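Local coordinates for p-47 protein (Clostridium botulinum, PDB 6EKT) that may be part of a progenitor toxin complex that protects botulinum neurotoxin on its way through the host gut, and has a lipid-binding-like TULIP fold, at residues 353-358 and 395-400; 342-347 and 424-429; 49-54 and 171-176; 66-71 and 164-169. One frame throughout, in Å; residues are numbered along the deposited sequence.

Contact 1 (353-358 and 395-400); sequences AYFEVD and LGFELI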
loop_
_atom_site.group_PDB
_atom_site.type_symbol
_atom_site.label_atom_id
_atom_site.label_comp_id
_atom_site.label_asym_id
_atom_site.label_seq_id
_atom_site.Cartn_x
_atom_site.Cartn_y
_atom_site.Cartn_z
ATOM N N ALA A 353 6.327 -10.502 12.920
ATOM C CA ALA A 353 6.280 -10.863 11.505
ATOM C C ALA A 353 7.654 -11.411 11.173
ATOM O O ALA A 353 8.673 -10.729 11.365
ATOM C CB ALA A 353 5.980 -9.657 10.647
ATOM N N TYR A 354 7.675 -12.646 10.680
ATOM C CA TYR A 354 8.921 -13.373 10.493
ATOM C C TYR A 354 8.791 -14.407 9.390
ATOM O O TYR A 354 7.681 -14.795 8.990
ATOM C CB TYR A 354 9.364 -14.031 11.828
ATOM C CG TYR A 354 8.387 -15.064 12.385
ATOM C CD1 TYR A 354 7.302 -14.681 13.184
ATOM C CD2 TYR A 354 8.557 -16.433 12.107
ATOM C CE1 TYR A 354 6.411 -15.627 13.695
ATOM C CE2 TYR A 354 7.669 -17.383 12.603
ATOM C CZ TYR A 354 6.602 -16.979 13.390
ATOM O OH TYR A 354 5.736 -17.934 13.872
ATOM N N PHE A 355 9.945 -14.856 8.915
ATOM C CA PHE A 355 10.021 -15.958 7.997
ATOM C C PHE A 355 10.501 -17.194 8.782
ATOM O O PHE A 355 11.545 -17.145 9.427
ATOM C CB PHE A 355 10.951 -15.608 6.843
ATOM C CG PHE A 355 10.379 -14.578 5.902
ATOM C CD1 PHE A 355 9.550 -14.971 4.850
ATOM C CD2 PHE A 355 10.650 -13.210 6.085
ATOM C CE1 PHE A 355 9.024 -14.027 3.987
ATOM C CE2 PHE A 355 10.125 -12.260 5.211
ATOM C CZ PHE A 355 9.315 -12.674 4.161
ATOM N N GLU A 356 9.691 -18.254 8.753
ATOM C CA GLU A 356 9.954 -19.501 9.471
ATOM C C GLU A 356 11.187 -20.177 8.919
ATOM O O GLU A 356 11.487 -20.052 7.727
ATOM C CB GLU A 356 8.795 -20.486 9.289
ATOM C CG GLU A 356 7.612 -20.344 10.229
ATOM C CD GLU A 356 6.524 -21.369 9.934
ATOM O OE1 GLU A 356 6.662 -22.129 8.939
ATOM O OE2 GLU A 356 5.517 -21.401 10.678
ATOM N N VAL A 357 11.871 -20.937 9.779
ATOM C CA VAL A 357 12.919 -21.857 9.318
ATOM C C VAL A 357 12.231 -22.987 8.551
ATOM O O VAL A 357 11.130 -23.426 8.933
ATOM C CB VAL A 357 13.721 -22.421 10.520
ATOM C CG1 VAL A 357 14.804 -23.381 10.057
ATOM C CG2 VAL A 357 14.333 -21.280 11.333
ATOM N N ASP A 358 12.847 -23.424 7.460
ATOM C CA ASP A 358 12.337 -24.546 6.698
ATOM C C ASP A 358 12.520 -25.819 7.532
ATOM O O ASP A 358 13.616 -26.094 8.024
ATOM C CB ASP A 358 13.076 -24.639 5.361
ATOM C CG ASP A 358 12.423 -25.588 4.388
ATOM O OD1 ASP A 358 11.520 -26.358 4.758
ATOM O OD2 ASP A 358 12.826 -25.575 3.213
ATOM N N LEU A 395 18.494 -19.248 8.304
ATOM C CA LEU A 395 17.827 -18.601 7.154
ATOM C C LEU A 395 16.483 -17.953 7.477
ATOM O O LEU A 395 16.026 -17.046 6.751
ATOM C CB LEU A 395 17.686 -19.584 5.984
ATOM C CG LEU A 395 18.979 -20.050 5.303
ATOM C CD1 LEU A 395 18.638 -21.053 4.220
ATOM C CD2 LEU A 395 19.806 -18.910 4.712
ATOM N N GLY A 396 15.843 -18.416 8.545
ATOM C CA GLY A 396 14.659 -17.745 9.076
ATOM C C GLY A 396 15.056 -16.453 9.779
ATOM O O GLY A 396 16.138 -16.367 10.352
ATOM N N PHE A 397 14.187 -15.441 9.745
ATOM C CA PHE A 397 14.505 -14.135 10.357
ATOM C C PHE A 397 13.229 -13.326 10.588
ATOM O O PHE A 397 12.187 -13.624 9.989
ATOM C CB PHE A 397 15.496 -13.336 9.476
ATOM C CG PHE A 397 14.975 -13.038 8.084
ATOM C CD1 PHE A 397 15.121 -13.975 7.041
ATOM C CD2 PHE A 397 14.337 -11.822 7.806
ATOM C CE1 PHE A 397 14.638 -13.705 5.770
ATOM C CE2 PHE A 397 13.857 -11.551 6.532
ATOM C CZ PHE A 397 14.004 -12.490 5.521
ATOM N N GLU A 398 13.332 -12.312 11.445
ATOM C CA GLU A 398 12.207 -11.464 11.800
ATOM C C GLU A 398 12.278 -10.146 11.041
ATOM O O GLU A 398 13.359 -9.586 10.850
ATOM C CB GLU A 398 12.250 -11.199 13.311
ATOM C CG GLU A 398 10.909 -10.956 13.974
ATOM C CD GLU A 398 11.039 -10.824 15.495
ATOM O OE1 GLU A 398 11.732 -11.646 16.121
ATOM O OE2 GLU A 398 10.441 -9.896 16.060
ATOM N N LEU A 399 11.115 -9.645 10.611
ATOM C CA LEU A 399 11.031 -8.277 10.155
ATOM C C LEU A 399 10.931 -7.376 11.365
ATOM O O LEU A 399 10.523 -7.811 12.451
ATOM C CB LEU A 399 9.801 -8.065 9.261
ATOM C CG LEU A 399 9.645 -8.936 8.004
ATOM C CD1 LEU A 399 8.388 -8.487 7.266
ATOM C CD2 LEU A 399 10.851 -8.870 7.071
ATOM N N ILE A 400 11.305 -6.118 11.170
ATOM C CA ILE A 400 10.990 -5.062 12.122
ATOM C C ILE A 400 9.515 -4.759 11.934
ATOM O O ILE A 400 9.066 -4.411 10.821
ATOM C CB ILE A 400 11.797 -3.784 11.841
ATOM C CG1 ILE A 400 13.292 -4.049 12.014
ATOM C CG2 ILE A 400 11.323 -2.623 12.725
ATOM C CD1 ILE A 400 14.125 -3.263 11.032
HETATM O O HOH W 1 8.125 -8.585 13.697
#
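An antiparallel edge pairing at the end of a TULIP-type sheet joins 353-358 to 395-400: the short strand 397-398, which follows the long helix 374-394, is laid against strand 352-368. Tyr354 and Glu398 form a non-hydrogen-bonded pair, their CA atoms 4.0 Å apart, and the CB of Tyr354 packs on the CA and CG of Glu398. Phe355 N gives a nearly straight bond to Phe397 O (2.8 Å, 171°), and Leu399 N reaches Ala353 O at 2.8 Å with the donor tilted from the carbonyl plane. The return bond from Phe397 N to Phe355 O is long and bent (3.2 Å, 136°), and Gly396 stays close, its CA 3.2 Å from Phe355 O. A water accepts from Ala353 N and donates to Leu399 O. On the face that carries them, Phe355 and Phe397 run side by side. With its CG between the backbone N and carbonyl carbon (chi1 60°), Phe397 turns a face to CD2 of Phe355, 3.5 Å from its CZ. Leu399 CD2 meets the edge of the Phe355 ring. Backbone bonds thus set the register, while the apolar face of Phe355, Phe397 and Leu399 packs on, with Phe247 of helix 244-252 touching Phe355 and Leu399.

Contact 2 (342-347 and 424-429); sequences NKFVYN and VTLNVG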
loop_
_atom_site.group_PDB
_atom_site.type_symbol
_atom_site.label_atom_id
_atom_site.label_comp_id
_atom_site.label_asym_id
_atom_site.label_seq_id
_atom_site.Cartn_x
_atom_site.Cartn_y
_atom_site.Cartn_z
ATOM N N ASN A 342 10.994 -20.696 2.972
ATOM C CA ASN A 342 10.760 -20.050 4.263
ATOM C C ASN A 342 9.471 -19.238 4.231
ATOM O O ASN A 342 9.402 -18.195 3.550
ATOM C CB ASN A 342 11.939 -19.162 4.629
ATOM C CG ASN A 342 13.238 -19.955 4.772
ATOM O OD1 ASN A 342 13.860 -20.319 3.773
ATOM N ND2 ASN A 342 13.612 -20.280 6.014
ATOM N N LYS A 343 8.469 -19.728 4.970
ATOM C CA LYS A 343 7.113 -19.168 4.925
ATOM C C LYS A 343 6.988 -17.927 5.797
ATOM O O LYS A 343 7.393 -17.937 6.961
ATOM C CB LYS A 343 6.082 -20.218 5.361
ATOM C CG LYS A 343 4.626 -19.758 5.212
ATOM C CD LYS A 343 3.689 -20.433 6.200
ATOM C CE LYS A 343 3.180 -21.762 5.677
ATOM N NZ LYS A 343 2.441 -22.479 6.761
ATOM N N PHE A 344 6.367 -16.875 5.248
ATOM C CA PHE A 344 6.010 -15.707 6.052
ATOM C C PHE A 344 4.905 -16.060 7.056
ATOM O O PHE A 344 3.963 -16.777 6.716
ATOM C CB PHE A 344 5.551 -14.518 5.161
ATOM C CG PHE A 344 5.138 -13.297 5.969
ATOM C CD1 PHE A 344 6.103 -12.502 6.615
ATOM C CD2 PHE A 344 3.792 -12.972 6.140
ATOM C CE1 PHE A 344 5.722 -11.397 7.380
ATOM C CE2 PHE A 344 3.410 -11.868 6.909
ATOM C CZ PHE A 344 4.376 -11.088 7.538
ATOM N N VAL A 345 5.027 -15.553 8.285
ATOM C CA VAL A 345 4.012 -15.689 9.326
ATOM C C VAL A 345 3.862 -14.332 9.995
ATOM O O VAL A 345 4.862 -13.660 10.274
ATOM C CB VAL A 345 4.407 -16.717 10.433
ATOM C CG1 VAL A 345 3.336 -16.784 11.519
ATOM C CG2 VAL A 345 4.633 -18.107 9.851
ATOM N N TYR A 346 2.611 -13.944 10.231
ATOM C CA TYR A 346 2.284 -12.847 11.123
ATOM C C TYR A 346 1.502 -13.435 12.277
ATOM O O TYR A 346 0.405 -13.982 12.093
ATOM C CB TYR A 346 1.479 -11.743 10.416
ATOM C CG TYR A 346 1.070 -10.616 11.354
ATOM C CD1 TYR A 346 2.041 -9.817 11.977
ATOM C CD2 TYR A 346 -0.285 -10.362 11.636
ATOM C CE1 TYR A 346 1.691 -8.791 12.840
ATOM C CE2 TYR A 346 -0.650 -9.333 12.497
ATOM C CZ TYR A 346 0.342 -8.554 13.091
ATOM O OH TYR A 346 0.009 -7.536 13.939
ATOM N N ASN A 347 2.106 -13.368 13.459
ATOM C CA ASN A 347 1.469 -13.774 14.703
ATOM C C ASN A 347 0.698 -12.563 15.236
ATOM O O ASN A 347 1.300 -11.559 15.633
ATOM C CB ASN A 347 2.539 -14.230 15.696
ATOM C CG ASN A 347 1.967 -14.716 17.018
ATOM O OD1 ASN A 347 0.970 -14.209 17.513
ATOM N ND2 ASN A 347 2.642 -15.687 17.613
ATOM N N VAL A 424 -1.662 -8.561 8.593
ATOM C CA VAL A 424 -0.439 -8.343 7.825
ATOM C C VAL A 424 -0.294 -9.586 6.962
ATOM O O VAL A 424 -0.200 -10.704 7.485
ATOM C CB VAL A 424 0.796 -8.168 8.741
ATOM C CG1 VAL A 424 2.062 -8.026 7.925
ATOM C CG2 VAL A 424 0.633 -6.960 9.661
ATOM N N THR A 425 -0.260 -9.379 5.647
ATOM C CA THR A 425 -0.245 -10.470 4.681
ATOM C C THR A 425 0.881 -10.278 3.670
ATOM O O THR A 425 1.052 -9.186 3.125
ATOM C CB THR A 425 -1.617 -10.529 3.941
ATOM O OG1 THR A 425 -2.650 -10.771 4.901
ATOM C CG2 THR A 425 -1.659 -11.660 2.902
ATOM N N LEU A 426 1.624 -11.352 3.395
ATOM C CA LEU A 426 2.477 -11.389 2.222
ATOM C C LEU A 426 1.851 -12.240 1.133
ATOM O O LEU A 426 1.631 -13.415 1.336
ATOM C CB LEU A 426 3.886 -11.907 2.574
ATOM C CG LEU A 426 4.895 -11.967 1.426
ATOM C CD1 LEU A 426 5.174 -10.566 0.890
ATOM C CD2 LEU A 426 6.182 -12.680 1.895
ATOM N N ASN A 427 1.568 -11.639 -0.022
ATOM C CA ASN A 427 1.077 -12.384 -1.172
ATOM C C ASN A 427 1.528 -11.668 -2.438
ATOM O O ASN A 427 0.738 -10.961 -3.079
ATOM C CB ASN A 427 -0.448 -12.537 -1.131
ATOM C CG ASN A 427 -0.954 -13.542 -2.137
ATOM O OD1 ASN A 427 -0.170 -14.233 -2.776
ATOM N ND2 ASN A 427 -2.279 -13.643 -2.276
ATOM N N VAL A 428 2.805 -11.859 -2.778
ATOM C CA VAL A 428 3.515 -11.119 -3.846
ATOM C C VAL A 428 3.800 -9.688 -3.377
ATOM O O VAL A 428 4.961 -9.348 -3.081
ATOM C CB VAL A 428 2.847 -11.178 -5.254
ATOM C CG1 VAL A 428 3.797 -10.591 -6.295
ATOM C CG2 VAL A 428 2.490 -12.605 -5.627
ATOM N N GLY A 429 2.746 -8.871 -3.273
ATOM C CA GLY A 429 2.833 -7.614 -2.528
ATOM C C GLY A 429 2.676 -7.840 -1.029
ATOM O O GLY A 429 2.252 -8.907 -0.582
#
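Apolar contact carries the meeting of Phe344 with Val424 and Leu426, and of Tyr346 with Val424; no hydrogen bond crosses between 342-347 and 424-429. The strands run antiparallel, at 175°, but their axes stay 7.2 Å apart, so side chains fill the gap between two different sheets. The one CH-pi contact belongs to Val424, whose CG2 stands over the centre of the Tyr346 ring, 3.7 Å from the centroid and 6° off the normal. Its CB lies over the same ring, 3.6 Å from Tyr346 CG. The other branch of Val424, CG1, lies anti to the backbone N (chi1 177°) and goes to Phe344, 3.9 Å from CZ. The remaining packing is of Leu426 on Phe344: Leu426 CB sits 3.7 Å from ring atom CD2 of Phe344, and Leu426 CD2 touches Phe344 CB. Among polar atoms, Val424 O lies in the plane of the Phe344 ring, at its edge, 3.8 Å from CE2, and also 3.5 Å from Tyr346 CB. Phe344 further touches Ala353, and Leu426 reaches Phe355 and Phe247. Because the carbonyl of Val424 faces C-H groups here, the join depends on shape and burial, with the branched valine fitted between two aromatic rings.

Contact 3 (49-54 and 171-176); sequences NNIQFL and KQISYI
Gln172 NE2 donates to Gln52 O at 2.8 Å, with a bond angle of 152°, and gives a further hydrogen bond to Asn169 OD1, so two acceptors grip this amide nitrogen. Gln52 O lies close to the amide plane of Gln172, whereas the donor is tilted 28° from the carbonyl plane of Gln52. The bend of the Gln172 chain at chi2 (-149°) brings the amide across to the start of strand 52-57. There it passes the side of the Phe53 ring, NE2 lying 3.8 Å from CD1 at the ring edge, with the ring and amide planes steeply inclined to each other. Gln172 OE1 sits 4.0 Å from Ile51 CD1, which also packs against the carbonyl oxygen of Gln172. The contact ties the turn after helix 35-49 to the loop that leads from helix 152-168 towards strand 178-181, in the N-terminal domain, whose fold closely resembles OrfX2. Asn50, with positive phi, closes helix 35-49 in a Schellman motif, and Ile51 then leads into the strand. Ile173 completes the apolar part: its CG1 lies in the plane of the Phe53 ring, 3.8 Å from CZ, and its CD1 bridges to Ile51 CG2 at 4.0 Å. Tyr45 of helix 35-49 receives the backbone N of Ser174 at its hydroxyl, while Phe129 and Phe131 of strand 124-141 lie against Ile173.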
loop_
_atom_site.group_PDB
_atom_site.type_symbol
_atom_site.label_atom_id
_atom_site.label_comp_id
_atom_site.label_asym_id
_atom_site.label_seq_id
_atom_site.Cartn_x
_atom_site.Cartn_y
_atom_site.Cartn_z
ATOM N N ASN A 49 -20.551 22.419 10.490
ATOM C CA ASN A 49 -20.341 23.702 9.821
ATOM C C ASN A 49 -21.633 24.369 9.323
ATOM O O ASN A 49 -21.588 25.500 8.810
ATOM C CB ASN A 49 -19.316 23.551 8.692
ATOM C CG ASN A 49 -17.890 23.485 9.201
ATOM O OD1 ASN A 49 -17.334 24.487 9.646
ATOM N ND2 ASN A 49 -17.284 22.306 9.124
ATOM N N ASN A 50 -22.766 23.669 9.497
ATOM C CA ASN A 50 -24.113 24.123 9.082
ATOM C C ASN A 50 -24.119 24.754 7.693
ATOM O O ASN A 50 -24.544 25.900 7.511
ATOM C CB ASN A 50 -24.726 25.079 10.114
ATOM C CG ASN A 50 -24.827 24.454 11.485
ATOM O OD1 ASN A 50 -25.805 23.770 11.802
ATOM N ND2 ASN A 50 -23.814 24.683 12.308
ATOM N N ILE A 51 -23.623 23.984 6.730
ATOM C CA ILE A 51 -23.394 24.457 5.370
ATOM C C ILE A 51 -24.695 24.873 4.704
ATOM O O ILE A 51 -25.647 24.085 4.614
ATOM C CB ILE A 51 -22.663 23.389 4.513
ATOM C CG1 ILE A 51 -21.357 22.907 5.194
ATOM C CG2 ILE A 51 -22.431 23.887 3.091
ATOM C CD1 ILE A 51 -20.234 23.929 5.264
ATOM N N GLN A 52 -24.724 26.132 4.272
ATOM C CA GLN A 52 -25.758 26.612 3.361
ATOM C C GLN A 52 -25.167 27.338 2.155
ATOM O O GLN A 52 -24.197 28.093 2.287
ATOM C CB GLN A 52 -26.832 27.436 4.080
ATOM C CG GLN A 52 -26.410 28.786 4.650
ATOM C CD GLN A 52 -27.611 29.676 4.946
ATOM O OE1 GLN A 52 -27.863 30.654 4.239
ATOM N NE2 GLN A 52 -28.378 29.318 5.969
ATOM N N PHE A 53 -25.735 27.058 0.984
ATOM C CA PHE A 53 -25.303 27.672 -0.264
ATOM C C PHE A 53 -26.392 28.642 -0.718
ATOM O O PHE A 53 -27.561 28.243 -0.872
ATOM C CB PHE A 53 -25.078 26.617 -1.382
ATOM C CG PHE A 53 -23.855 25.724 -1.206
ATOM C CD1 PHE A 53 -22.915 25.916 -0.178
ATOM C CD2 PHE A 53 -23.633 24.683 -2.119
ATOM C CE1 PHE A 53 -21.799 25.082 -0.068
ATOM C CE2 PHE A 53 -22.522 23.851 -2.011
ATOM C CZ PHE A 53 -21.608 24.048 -0.985
ATOM N N LEU A 54 -25.993 29.901 -0.914
ATOM C CA LEU A 54 -26.821 30.927 -1.565
ATOM C C LEU A 54 -26.215 31.375 -2.893
ATOM O O LEU A 54 -24.993 31.475 -3.026
ATOM C CB LEU A 54 -26.980 32.170 -0.670
ATOM C CG LEU A 54 -27.462 32.049 0.779
ATOM C CD1 LEU A 54 -27.113 33.299 1.593
ATOM C CD2 LEU A 54 -28.964 31.837 0.793
ATOM N N LYS A 171 -15.436 27.842 -1.684
ATOM C CA LYS A 171 -14.587 28.098 -0.504
ATOM C C LYS A 171 -15.123 27.541 0.814
ATOM O O LYS A 171 -14.369 27.346 1.759
ATOM C CB LYS A 171 -14.277 29.598 -0.359
ATOM C CG LYS A 171 -13.494 30.194 -1.527
ATOM C CD LYS A 171 -12.006 29.838 -1.488
ATOM C CE LYS A 171 -11.302 30.224 -2.787
ATOM N NZ LYS A 171 -11.340 31.689 -3.073
ATOM N N GLN A 172 -16.419 27.257 0.863
ATOM C CA GLN A 172 -17.063 26.738 2.073
ATOM C C GLN A 172 -16.769 25.279 2.384
ATOM O O GLN A 172 -16.890 24.857 3.533
ATOM C CB GLN A 172 -18.568 26.886 1.967
ATOM C CG GLN A 172 -19.096 28.264 2.296
ATOM C CD GLN A 172 -20.474 28.166 2.887
ATOM O OE1 GLN A 172 -20.644 27.682 4.005
ATOM N NE2 GLN A 172 -21.467 28.602 2.138
ATOM N N ILE A 173 -16.443 24.512 1.349
ATOM C CA ILE A 173 -16.153 23.101 1.478
ATOM C C ILE A 173 -14.635 22.942 1.397
ATOM O O ILE A 173 -14.036 23.202 0.344
ATOM C CB ILE A 173 -16.866 22.265 0.373
ATOM C CG1 ILE A 173 -18.384 22.530 0.344
ATOM C CG2 ILE A 173 -16.506 20.776 0.479
ATOM C CD1 ILE A 173 -19.173 22.119 1.580
ATOM N N SER A 174 -14.032 22.559 2.529
ATOM C CA SER A 174 -12.602 22.238 2.630
ATOM C C SER A 174 -12.401 20.899 3.327
ATOM O O SER A 174 -11.417 20.741 4.067
ATOM C CB SER A 174 -11.841 23.290 3.461
ATOM O OG SER A 174 -12.187 24.615 3.134
ATOM N N TYR A 175 -13.303 19.937 3.122
ATOM C CA TYR A 175 -13.114 18.629 3.732
ATOM C C TYR A 175 -11.852 17.945 3.165
ATOM O O TYR A 175 -11.664 17.895 1.943
ATOM C CB TYR A 175 -14.352 17.727 3.614
ATOM C CG TYR A 175 -14.127 16.389 4.264
ATOM C CD1 TYR A 175 -14.269 16.233 5.648
ATOM C CD2 TYR A 175 -13.709 15.280 3.505
ATOM C CE1 TYR A 175 -14.032 15.006 6.255
ATOM C CE2 TYR A 175 -13.473 14.051 4.102
ATOM C CZ TYR A 175 -13.634 13.916 5.470
ATOM O OH TYR A 175 -13.385 12.695 6.059
ATOM N N ILE A 176 -10.989 17.468 4.069
ATOM C CA ILE A 176 -9.737 16.791 3.690
ATOM C C ILE A 176 -10.018 15.298 3.687
ATOM O O ILE A 176 -10.190 14.696 4.754
ATOM C CB ILE A 176 -8.565 17.088 4.678
ATOM C CG1 ILE A 176 -8.333 18.600 4.902
ATOM C CG2 ILE A 176 -7.291 16.350 4.272
ATOM C CD1 ILE A 176 -8.160 19.439 3.643
#

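Contact 4 (66-71 and 164-169); sequences MVFDNW and NAFIQN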
loop_
_atom_site.group_PDB
_atom_site.type_symbol
_atom_site.label_atom_id
_atom_site.label_comp_id
_atom_site.label_asym_id
_atom_site.label_seq_id
_atom_site.Cartn_x
_atom_site.Cartn_y
_atom_site.Cartn_z
ATOM N N MET A 66 -29.914 26.702 -0.323
ATOM C CA MET A 66 -29.852 25.284 0.057
ATOM C C MET A 66 -29.178 25.105 1.406
ATOM O O MET A 66 -27.997 25.444 1.571
ATOM C CB MET A 66 -29.110 24.454 -1.007
ATOM C CG MET A 66 -29.816 24.331 -2.351
ATOM S SD MET A 66 -28.947 23.382 -3.622
ATOM C CE MET A 66 -27.557 24.434 -4.024
ATOM N N VAL A 67 -29.925 24.576 2.369
ATOM C CA VAL A 67 -29.352 24.161 3.655
ATOM C C VAL A 67 -29.365 22.625 3.673
ATOM O O VAL A 67 -30.431 22.000 3.545
ATOM C CB VAL A 67 -30.109 24.758 4.882
ATOM C CG1 VAL A 67 -29.283 24.603 6.156
ATOM C CG2 VAL A 67 -30.457 26.235 4.673
ATOM N N PHE A 68 -28.180 22.028 3.808
ATOM C CA PHE A 68 -28.019 20.578 3.662
ATOM C C PHE A 68 -28.277 19.765 4.925
ATOM O O PHE A 68 -27.846 20.128 6.023
ATOM C CB PHE A 68 -26.629 20.235 3.093
ATOM C CG PHE A 68 -26.368 20.841 1.740
ATOM C CD1 PHE A 68 -26.970 20.324 0.597
ATOM C CD2 PHE A 68 -25.499 21.923 1.609
ATOM C CE1 PHE A 68 -26.714 20.878 -0.655
ATOM C CE2 PHE A 68 -25.244 22.490 0.366
ATOM C CZ PHE A 68 -25.852 21.968 -0.769
ATOM N N ASP A 69 -28.998 18.664 4.738
ATOM C CA ASP A 69 -29.152 17.604 5.731
ATOM C C ASP A 69 -27.790 16.949 6.024
ATOM O O ASP A 69 -27.379 16.842 7.185
ATOM C CB ASP A 69 -30.137 16.562 5.189
ATOM C CG ASP A 69 -31.074 16.022 6.246
ATOM O OD1 ASP A 69 -30.645 15.168 7.045
ATOM O OD2 ASP A 69 -32.254 16.439 6.258
ATOM N N ASN A 70 -27.101 16.554 4.949
ATOM C CA ASN A 70 -25.875 15.755 4.990
ATOM C C ASN A 70 -25.288 15.730 3.576
ATOM O O ASN A 70 -25.972 16.120 2.631
ATOM C CB ASN A 70 -26.196 14.324 5.426
ATOM C CG ASN A 70 -24.951 13.539 5.775
ATOM O OD1 ASN A 70 -23.881 14.119 5.926
ATOM N ND2 ASN A 70 -25.079 12.226 5.897
ATOM N N TRP A 71 -24.028 15.307 3.442
ATOM C CA TRP A 71 -23.482 14.844 2.152
ATOM C C TRP A 71 -23.001 13.425 2.414
ATOM O O TRP A 71 -22.373 13.169 3.447
ATOM C CB TRP A 71 -22.305 15.691 1.661
ATOM C CG TRP A 71 -22.620 17.047 1.094
ATOM C CD1 TRP A 71 -23.783 17.775 1.234
ATOM C CD2 TRP A 71 -21.726 17.872 0.344
ATOM N NE1 TRP A 71 -23.672 18.983 0.583
ATOM C CE2 TRP A 71 -22.419 19.077 0.041
ATOM C CE3 TRP A 71 -20.406 17.709 -0.114
ATOM C CZ2 TRP A 71 -21.838 20.109 -0.706
ATOM C CZ3 TRP A 71 -19.821 18.741 -0.844
ATOM C CH2 TRP A 71 -20.544 19.927 -1.142
ATOM N N ASN A 164 -24.617 26.798 -10.166
ATOM C CA ASN A 164 -24.283 28.179 -9.824
ATOM C C ASN A 164 -23.918 28.263 -8.358
ATOM O O ASN A 164 -22.867 28.815 -8.013
ATOM C CB ASN A 164 -25.456 29.126 -10.078
ATOM C CG ASN A 164 -25.531 29.626 -11.503
ATOM O OD1 ASN A 164 -26.623 29.808 -12.021
ATOM N ND2 ASN A 164 -24.387 29.877 -12.131
ATOM N N ALA A 165 -24.786 27.697 -7.514
ATOM C CA ALA A 165 -24.615 27.762 -6.073
ATOM C C ALA A 165 -23.360 26.995 -5.592
ATOM O O ALA A 165 -22.592 27.508 -4.764
ATOM C CB ALA A 165 -25.878 27.286 -5.363
ATOM N N PHE A 166 -23.125 25.805 -6.140
ATOM C CA PHE A 166 -21.920 25.041 -5.766
ATOM C C PHE A 166 -20.635 25.790 -6.097
ATOM O O PHE A 166 -19.807 26.013 -5.209
ATOM C CB PHE A 166 -21.929 23.622 -6.369
ATOM C CG PHE A 166 -22.658 22.615 -5.523
ATOM C CD1 PHE A 166 -24.020 22.758 -5.246
ATOM C CD2 PHE A 166 -21.983 21.513 -4.990
ATOM C CE1 PHE A 166 -24.697 21.834 -4.452
ATOM C CE2 PHE A 166 -22.648 20.591 -4.186
ATOM C CZ PHE A 166 -24.006 20.746 -3.925
ATOM N N ILE A 167 -20.493 26.220 -7.351
ATOM C CA ILE A 167 -19.280 26.918 -7.787
ATOM C C ILE A 167 -19.072 28.207 -6.980
ATOM O O ILE A 167 -17.962 28.447 -6.481
ATOM C CB ILE A 167 -19.219 27.139 -9.316
ATOM C CG1 ILE A 167 -19.001 25.793 -10.024
ATOM C CG2 ILE A 167 -18.110 28.125 -9.698
ATOM C CD1 ILE A 167 -19.478 25.756 -11.461
ATOM N N GLN A 168 -20.131 28.995 -6.793
ATOM C CA GLN A 168 -19.986 30.238 -6.039
ATOM C C GLN A 168 -19.622 30.023 -4.556
ATOM O O GLN A 168 -18.991 30.886 -3.953
ATOM C CB GLN A 168 -21.211 31.147 -6.202
ATOM C CG GLN A 168 -20.922 32.603 -5.861
ATOM C CD GLN A 168 -22.179 33.372 -5.584
ATOM O OE1 GLN A 168 -22.789 33.217 -4.528
ATOM N NE2 GLN A 168 -22.585 34.205 -6.532
ATOM N N ASN A 169 -19.985 28.870 -3.994
ATOM C CA ASN A 169 -19.748 28.567 -2.577
ATOM C C ASN A 169 -18.616 27.556 -2.347
ATOM O O ASN A 169 -18.519 26.946 -1.275
ATOM C CB ASN A 169 -21.024 28.040 -1.939
ATOM C CG ASN A 169 -22.049 29.118 -1.705
ATOM O OD1 ASN A 169 -22.018 29.807 -0.686
ATOM N ND2 ASN A 169 -22.976 29.265 -2.645
#
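Strand 66-68 passes helix 164-168 at 71°, their axes 11.6 Å apart at closest approach, and only side chains bridge the distance, from Met66, Phe68 and Trp71 to Ala165 and Phe166. Met66, bent at chi3 (-69°), brings its CE to Ala165 CB at 3.6 Å and to the edge of the Phe166 ring, 3.9 Å from CE1. The Phe166 ring is the meeting point of an aromatic cluster. Phe68 CZ touches its CZ at 3.9 Å, the two ring planes steeply inclined at 75°. Trp71 CZ2 lies 3.6 Å from Phe166 CE2; these planes are nearly parallel but slid apart, with little overlap. Trp71 in turn sets NE1 over the centre of the Phe68 ring. At the helix end, Asn169 ND2 folds back to Ala165 O (2.8 Å). Phe53 of strand 52-57 meets both Phe68 and Phe166 edge-to-face, and strand 124-141 adds Ile139 against Phe166 and Phe131 against Trp71.

Contacts 3 and 4 share one end of the elongated molecule, their centres about 7 Å apart, while contact 1 lies on the opposite side of the chain's centre and contact 2 nearer the middle, with 44 to 54 Å between centres of the two groups. Within each group neighbouring strands are shared: 329-347 and 352-368 join contacts 1 and 2, 52-57 and 62-68 join contacts 3 and 4. Contacts 2 and 4 are buried and without a hydrogen bond across their segments, one spanning two sheets, the other a sheet and a helix. Contacts 1 and 3 are partly buried and add polar bonds: in contact 1 backbone to backbone at a sheet edge, in contact 3 a side-chain amide to a strand carbonyl.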